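Side-chain contacts in adapter protein MecA 2 (Bacillus subtilis, PDB 3JTN), which targets unfolded and aggregated proteins and the competence factor ComK to the ClpC protease, and takes part in Spx degradation by ClpC: residues 28-31 / 36-39; 38-43 / 65-70. All blocks are in the same frame, centred on the assembly; numbering follows the deposited sequence.

Following this C-terminal domain, the ClpC-interacting part of the protein, from its N terminus, the chain passes through strand 3-7 and helix 10-22 before reaching contact 1. That contact closes a short loop, pairing strand 29-33 with strand 36-41, which follow one another in a hairpin. Contact 2 starts on the second hairpin strand, sharing Phe38 and Leu39, and closes a longer loop through helix 49-59 and strand 61-62 to bring residues 65-70 back. The loops follow one another, overlapping in the shared strand. Contact 1 knits the middle of the sheet; contact 2 lays helix 67-73 against it, where Tyr31 CE2 comes 3.3 Å from Ile67 CD1.

Contact 1. Residues 28-31 / 36-39; sequences GTVY and QYFL
Tyr31 and Phe38 form an antiparallel hydrogen-bonded pair, and their backbones make the tightest part of this contact. Tyr31 N donates to Phe38 O at 2.7 Å, while Phe38 N returns a bond to Tyr31 O with an N-H...O angle of 162°. Each carbonyl also receives a CA-H...O contact: Val30 CA lies 3.1 Å from Phe38 O, and Tyr37 CA approaches Tyr31 O. These strands are the two arms of a beta hairpin within the antiparallel sheet, and their side chains alternate between its faces. On one face, Val30 divides its branches: CG2 meets Leu39 CD1 at 3.7 Å, whereas CG1, anti to the backbone N (chi1 174°), lies 3.9 Å from Tyr37 CD1. Branched and apolar, Val30 and Leu39 suit this buried face, where helix 10-22 packs over both. Gly28 fits beside Leu39 because a beta carbon would collide with CD1, and its backbone angles also favour glycine. On the other face, Tyr31 and Phe38 touch only loosely across the contact, CB to CB at 4.3 Å; both side chains touch helix 67-73, and Tyr31 O lies at the edge of the Phe38 ring, in its plane. The less buried end is at Tyr37 and Gln36, both partly exposed: the Gln36 amide makes no contact with residues 28-31, and its OE1 accepts a hydrogen bond from Gln6 NE2.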
ATOM      1  N   GLY A  28       4.880   3.654   2.131  1.00 34.88           N
ATOM      2  CA  GLY A  28       3.727   2.792   2.261  1.00 32.97           C
ATOM      3  C   GLY A  28       3.614   2.136   3.622  1.00 32.45           C
ATOM      4  O   GLY A  28       4.600   1.756   4.248  1.00 33.06           O
ATOM      5  N   THR A  29       2.387   1.992   4.082  1.00 32.90           N
ATOM      6  CA  THR A  29       2.140   1.268   5.306  1.00 31.14           C
ATOM      7  C   THR A  29       1.197   0.125   5.024  1.00 32.00           C
ATOM      8  O   THR A  29       0.067   0.331   4.584  1.00 33.05           O
ATOM      9  CB  THR A  29       1.543   2.171   6.367  1.00 34.45           C
ATOM     10  OG1 THR A  29       2.575   3.024   6.873  1.00 38.20           O
ATOM     11  CG2 THR A  29       0.979   1.333   7.503  1.00 32.85           C
ATOM     12  N   VAL A  30       1.672  -1.086   5.265  1.00 33.43           N
ATOM     13  CA  VAL A  30       0.857  -2.270   5.048  1.00 33.47           C
ATOM     14  C   VAL A  30       0.173  -2.688   6.334  1.00 31.76           C
ATOM     15  O   VAL A  30       0.831  -2.867   7.356  1.00 31.94           O
ATOM     16  CB  VAL A  30       1.702  -3.452   4.540  1.00 28.11           C
ATOM     17  CG1 VAL A  30       0.855  -4.722   4.473  1.00 27.47           C
ATOM     18  CG2 VAL A  30       2.313  -3.121   3.184  1.00 22.91           C
ATOM     19  N   TYR A  31      -1.147  -2.843   6.268  1.00 29.04           N
ATOM     20  CA  TYR A  31      -1.919  -3.378   7.377  1.00 31.82           C
ATOM     21  C   TYR A  31      -2.506  -4.727   7.006  1.00 33.38           C
ATOM     22  O   TYR A  31      -2.767  -4.987   5.842  1.00 30.60           O
ATOM     23  CB  TYR A  31      -3.075  -2.445   7.728  1.00 37.39           C
ATOM     24  CG  TYR A  31      -2.654  -1.091   8.228  1.00 42.37           C
ATOM     25  CD1 TYR A  31      -2.297  -0.900   9.557  1.00 47.34           C
ATOM     26  CD2 TYR A  31      -2.626   0.002   7.376  1.00 47.47           C
ATOM     27  CE1 TYR A  31      -1.914   0.354  10.025  1.00 52.20           C
ATOM     28  CE2 TYR A  31      -2.249   1.257   7.831  1.00 51.04           C
ATOM     29  CZ  TYR A  31      -1.893   1.427   9.156  1.00 54.93           C
ATOM     30  OH  TYR A  31      -1.515   2.679   9.607  1.00 61.59           O
ATOM     31  N   GLN A  36      -7.311  -9.603   5.102  1.00 49.95           N
ATOM     32  CA  GLN A  36      -6.782  -8.959   3.906  1.00 45.84           C
ATOM     33  C   GLN A  36      -5.661  -8.004   4.241  1.00 40.26           C
ATOM     34  O   GLN A  36      -5.562  -7.512   5.359  1.00 42.93           O
ATOM     35  CB  GLN A  36      -7.880  -8.229   3.124  1.00 49.11           C
ATOM     36  CG  GLN A  36      -8.524  -9.076   2.043  1.00 54.04           C
ATOM     37  CD  GLN A  36      -9.262  -8.244   1.015  1.00 59.99           C
ATOM     38  OE1 GLN A  36      -9.204  -7.015   1.038  1.00 59.64           O
ATOM     39  NE2 GLN A  36      -9.951  -8.913   0.095  1.00 63.74           N
ATOM     40  N   TYR A  37      -4.820  -7.751   3.252  1.00 35.30           N
ATOM     41  CA  TYR A  37      -3.751  -6.777   3.363  1.00 32.35           C
ATOM     42  C   TYR A  37      -4.188  -5.439   2.797  1.00 33.02           C
ATOM     43  O   TYR A  37      -4.864  -5.366   1.774  1.00 36.09           O
ATOM     44  CB  TYR A  37      -2.516  -7.272   2.610  1.00 30.71           C
ATOM     45  CG  TYR A  37      -1.850  -8.398   3.321  1.00 29.03           C
ATOM     46  CD1 TYR A  37      -0.994  -8.148   4.387  1.00 29.60           C
ATOM     47  CD2 TYR A  37      -2.117  -9.711   2.974  1.00 31.59           C
ATOM     48  CE1 TYR A  37      -0.396  -9.158   5.060  1.00 29.04           C
ATOM     49  CE2 TYR A  37      -1.523 -10.749   3.650  1.00 28.62           C
ATOM     50  CZ  TYR A  37      -0.664 -10.461   4.690  1.00 31.54           C
ATOM     51  OH  TYR A  37      -0.060 -11.468   5.368  1.00 31.26           O
ATOM     52  N   PHE A  38      -3.778  -4.370   3.456  1.00 33.37           N
ATOM     53  CA  PHE A  38      -4.088  -3.041   2.980  1.00 33.83           C
ATOM     54  C   PHE A  38      -2.810  -2.253   2.903  1.00 31.29           C
ATOM     55  O   PHE A  38      -1.916  -2.407   3.734  1.00 34.67           O
ATOM     56  CB  PHE A  38      -5.075  -2.343   3.930  1.00 31.84           C
ATOM     57  CG  PHE A  38      -6.383  -3.060   4.063  1.00 32.79           C
ATOM     58  CD1 PHE A  38      -7.507  -2.613   3.388  1.00 32.27           C
ATOM     59  CD2 PHE A  38      -6.489  -4.184   4.857  1.00 33.53           C
ATOM     60  CE1 PHE A  38      -8.713  -3.268   3.509  1.00 33.01           C
ATOM     61  CE2 PHE A  38      -7.694  -4.845   4.984  1.00 34.21           C
ATOM     62  CZ  PHE A  38      -8.807  -4.394   4.307  1.00 32.18           C
ATOM     63  N   LEU A  39      -2.725  -1.404   1.899  1.00 28.17           N
ATOM     64  CA  LEU A  39      -1.614  -0.491   1.807  1.00 29.49           C
ATOM     65  C   LEU A  39      -2.146   0.911   1.938  1.00 30.70           C
ATOM     66  O   LEU A  39      -3.167   1.269   1.346  1.00 33.76           O
ATOM     67  CB  LEU A  39      -0.881  -0.648   0.483  1.00 30.34           C
ATOM     68  CG  LEU A  39       0.322   0.264   0.257  1.00 30.50           C
ATOM     69  CD1 LEU A  39       1.540  -0.215   1.006  1.00 29.11           C
ATOM     70  CD2 LEU A  39       0.619   0.308  -1.220  1.00 35.54           C
TER

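Contact 2. Residues 38-43 / 65-70; sequences FLSLED and LTIYRL
The Phe38 ring takes two leucine methyls on one face. Leu65 CD2 sits 3.7 Å from the ring centroid, 29° off the normal. The same methyl comes within 3.4 Å of both Phe38 CE1 and Phe38 CZ. Leu70 CD2 makes the second CH-pi contact, 4.1 Å from the centroid and offset toward Phe38 CD2, while its sister methyl Leu70 CD1 drops to Phe38 CB at 3.6 Å. Each leucine crosses the aromatic side chain at about a right angle and meets it through its methyls. The arrangement is helix-on-sheet packing: residues 67-70 begin a helix lying on the sheet, and Thr66 N-caps it, OG1 accepting from Arg69 N at 2.7 Å. Without the ring, as with an alanine here, the Leu65 and Leu70 methyls would probably lose the flat surface they rest on and a gap would open beneath the helix. Farther along the strand, the small Ser40 makes room for Ile67, whose CD1 lies 3.5 Å from Ser40 OG and also touches Ser40 CB. In Ile67, CG1 lies opposite the backbone N (chi1 -170°), and the turn at chi2 of 80° brings CD1 to Ser40; its side chain also packs on Ile4.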
ATOM      1  N   PHE A  38      -3.778  -4.370   3.456  1.00 33.37           N
ATOM      2  CA  PHE A  38      -4.088  -3.041   2.980  1.00 33.83           C
ATOM      3  C   PHE A  38      -2.810  -2.253   2.903  1.00 31.29           C
ATOM      4  O   PHE A  38      -1.916  -2.407   3.734  1.00 34.67           O
ATOM      5  CB  PHE A  38      -5.075  -2.343   3.930  1.00 31.84           C
ATOM      6  CG  PHE A  38      -6.383  -3.060   4.063  1.00 32.79           C
ATOM      7  CD1 PHE A  38      -7.507  -2.613   3.388  1.00 32.27           C
ATOM      8  CD2 PHE A  38      -6.489  -4.184   4.857  1.00 33.53           C
ATOM      9  CE1 PHE A  38      -8.713  -3.268   3.509  1.00 33.01           C
ATOM     10  CE2 PHE A  38      -7.694  -4.845   4.984  1.00 34.21           C
ATOM     11  CZ  PHE A  38      -8.807  -4.394   4.307  1.00 32.18           C
ATOM     12  N   LEU A  39      -2.725  -1.404   1.899  1.00 28.17           N
ATOM     13  CA  LEU A  39      -1.614  -0.491   1.807  1.00 29.49           C
ATOM     14  C   LEU A  39      -2.146   0.911   1.938  1.00 30.70           C
ATOM     15  O   LEU A  39      -3.167   1.269   1.346  1.00 33.76           O
ATOM     16  CB  LEU A  39      -0.881  -0.648   0.483  1.00 30.34           C
ATOM     17  CG  LEU A  39       0.322   0.264   0.257  1.00 30.50           C
ATOM     18  CD1 LEU A  39       1.540  -0.215   1.006  1.00 29.11           C
ATOM     19  CD2 LEU A  39       0.619   0.308  -1.220  1.00 35.54           C
ATOM     20  N   SER A  40      -1.450   1.699   2.734  1.00 31.65           N
ATOM     21  CA  SER A  40      -1.789   3.093   2.899  1.00 32.88           C
ATOM     22  C   SER A  40      -0.574   3.831   2.426  1.00 31.45           C
ATOM     23  O   SER A  40       0.546   3.455   2.772  1.00 31.38           O
ATOM     24  CB  SER A  40      -2.033   3.412   4.372  1.00 38.82           C
ATOM     25  OG  SER A  40      -1.943   4.809   4.595  1.00 44.00           O
ATOM     26  N   LEU A  41      -0.786   4.856   1.612  1.00 34.46           N
ATOM     27  CA  LEU A  41       0.300   5.710   1.163  1.00 36.59           C
ATOM     28  C   LEU A  41      -0.016   7.119   1.622  1.00 39.36           C
ATOM     29  O   LEU A  41      -1.175   7.536   1.616  1.00 38.16           O
ATOM     30  CB  LEU A  41       0.435   5.679  -0.366  1.00 34.61           C
ATOM     31  CG  LEU A  41       0.902   4.390  -1.038  1.00 34.69           C
ATOM     32  CD1 LEU A  41       0.869   4.568  -2.540  1.00 35.40           C
ATOM     33  CD2 LEU A  41       2.297   3.981  -0.585  1.00 31.82           C
ATOM     34  N   GLU A  42       1.016   7.847   2.026  1.00 45.91           N
ATOM     35  CA  GLU A  42       0.849   9.202   2.518  1.00 52.25           C
ATOM     36  C   GLU A  42       1.598  10.156   1.600  1.00 54.18           C
ATOM     37  O   GLU A  42       1.100  11.233   1.263  1.00 56.42           O
ATOM     38  CB  GLU A  42       1.386   9.326   3.944  1.00 57.12           C
ATOM     39  CG  GLU A  42       2.905   9.288   4.030  1.00 62.90           C
ATOM     40  CD  GLU A  42       3.461  10.162   5.142  1.00 69.33           C
ATOM     41  OE1 GLU A  42       4.429   9.727   5.807  1.00 71.41           O
ATOM     42  OE2 GLU A  42       2.933  11.280   5.345  1.00 69.74           O
ATOM     43  N   ASP A  43       2.805   9.763   1.207  1.00 53.39           N
ATOM     44  CA  ASP A  43       3.599  10.575   0.301  1.00 56.62           C
ATOM     45  C   ASP A  43       3.552   9.961  -1.085  1.00 50.76           C
ATOM     46  O   ASP A  43       3.874   8.787  -1.267  1.00 53.79           O
ATOM     47  CB  ASP A  43       5.046  10.708   0.785  1.00 60.99           C
ATOM     48  CG  ASP A  43       5.796  11.819   0.071  1.00 66.51           C
ATOM     49  OD1 ASP A  43       5.243  12.399  -0.890  1.00 66.94           O
ATOM     50  OD2 ASP A  43       6.940  12.118   0.471  1.00 70.47           O
ATOM     51  N   LEU A  65     -12.514   1.384   4.100  1.00 50.86           N
ATOM     52  CA  LEU A  65     -11.926   1.403   5.430  1.00 53.30           C
ATOM     53  C   LEU A  65     -11.359   2.775   5.751  1.00 51.45           C
ATOM     54  O   LEU A  65     -11.075   3.558   4.858  1.00 48.72           O
ATOM     55  CB  LEU A  65     -10.837   0.343   5.562  1.00 54.39           C
ATOM     56  CG  LEU A  65     -11.279  -0.962   6.220  1.00 58.73           C
ATOM     57  CD1 LEU A  65     -12.448  -1.577   5.472  1.00 59.90           C
ATOM     58  CD2 LEU A  65     -10.114  -1.915   6.276  1.00 59.12           C
ATOM     59  N   THR A  66     -11.227   3.073   7.037  1.00 51.36           N
ATOM     60  CA  THR A  66     -10.489   4.248   7.459  1.00 46.00           C
ATOM     61  C   THR A  66      -9.111   3.787   7.907  1.00 40.53           C
ATOM     62  O   THR A  66      -8.910   2.598   8.196  1.00 37.64           O
ATOM     63  CB  THR A  66     -11.214   4.975   8.593  1.00 51.37           C
ATOM     64  OG1 THR A  66     -11.277   4.129   9.750  1.00 52.40           O
ATOM     65  CG2 THR A  66     -12.621   5.319   8.157  1.00 54.63           C
ATOM     66  N   ILE A  67      -8.148   4.704   7.939  1.00 42.31           N
ATOM     67  CA  ILE A  67      -6.830   4.373   8.480  1.00 42.03           C
ATOM     68  C   ILE A  67      -6.987   4.172   9.978  1.00 39.97           C
ATOM     69  O   ILE A  67      -6.209   3.451  10.602  1.00 39.60           O
ATOM     70  CB  ILE A  67      -5.793   5.484   8.226  1.00 45.78           C
ATOM     71  CG1 ILE A  67      -4.384   5.000   8.583  1.00 47.60           C
ATOM     72  CG2 ILE A  67      -6.138   6.737   9.026  1.00 46.99           C
ATOM     73  CD1 ILE A  67      -3.737   4.142   7.514  1.00 47.76           C
ATOM     74  N   TYR A  68      -8.003   4.824  10.544  1.00 42.37           N
ATOM     75  CA  TYR A  68      -8.350   4.639  11.953  1.00 46.12           C
ATOM     76  C   TYR A  68      -8.743   3.189  12.213  1.00 46.70           C
ATOM     77  O   TYR A  68      -8.205   2.538  13.109  1.00 48.65           O
ATOM     78  CB  TYR A  68      -9.488   5.572  12.385  1.00 50.08           C
ATOM     79  CG  TYR A  68      -9.925   5.304  13.809  1.00 53.42           C
ATOM     80  CD1 TYR A  68      -9.243   5.864  14.876  1.00 56.92           C
ATOM     81  CD2 TYR A  68     -10.984   4.449  14.082  1.00 55.60           C
ATOM     82  CE1 TYR A  68      -9.616   5.601  16.184  1.00 63.00           C
ATOM     83  CE2 TYR A  68     -11.369   4.182  15.379  1.00 60.34           C
ATOM     84  CZ  TYR A  68     -10.680   4.758  16.431  1.00 64.07           C
ATOM     85  OH  TYR A  68     -11.053   4.497  17.731  1.00 68.33           O
ATOM     86  N   ARG A  69      -9.684   2.684  11.424  1.00 47.52           N
ATOM     87  CA  ARG A  69     -10.102   1.295  11.545  1.00 52.27           C
ATOM     88  C   ARG A  69      -8.902   0.369  11.416  1.00 50.21           C
ATOM     89  O   ARG A  69      -8.786  -0.630  12.135  1.00 49.65           O
ATOM     90  CB  ARG A  69     -11.126   0.947  10.470  1.00 57.87           C
ATOM     91  CG  ARG A  69     -11.864  -0.360  10.735  1.00 63.99           C
ATOM     92  CD  ARG A  69     -12.847  -0.199  11.888  1.00 69.19           C
ATOM     93  NE  ARG A  69     -13.730  -1.354  12.039  1.00 72.56           N
ATOM     94  CZ  ARG A  69     -13.630  -2.256  13.013  1.00 73.84           C
ATOM     95  NH1 ARG A  69     -12.682  -2.141  13.934  1.00 74.09           N
ATOM     96  NH2 ARG A  69     -14.481  -3.272  13.071  1.00 73.78           N
ATOM     97  N   LEU A  70      -8.009   0.710  10.493  1.00 46.15           N
ATOM     98  CA  LEU A  70      -6.823  -0.098  10.240  1.00 46.02           C
ATOM     99  C   LEU A  70      -5.762   0.016  11.340  1.00 46.06           C
ATOM    100  O   LEU A  70      -5.076  -0.952  11.642  1.00 45.60           O
ATOM    101  CB  LEU A  70      -6.208   0.251   8.874  1.00 43.35           C
ATOM    102  CG  LEU A  70      -6.916  -0.310   7.630  1.00 40.52           C
ATOM    103  CD1 LEU A  70      -6.157   0.032   6.346  1.00 37.46           C
ATOM    104  CD2 LEU A  70      -7.110  -1.810   7.740  1.00 38.60           C
TER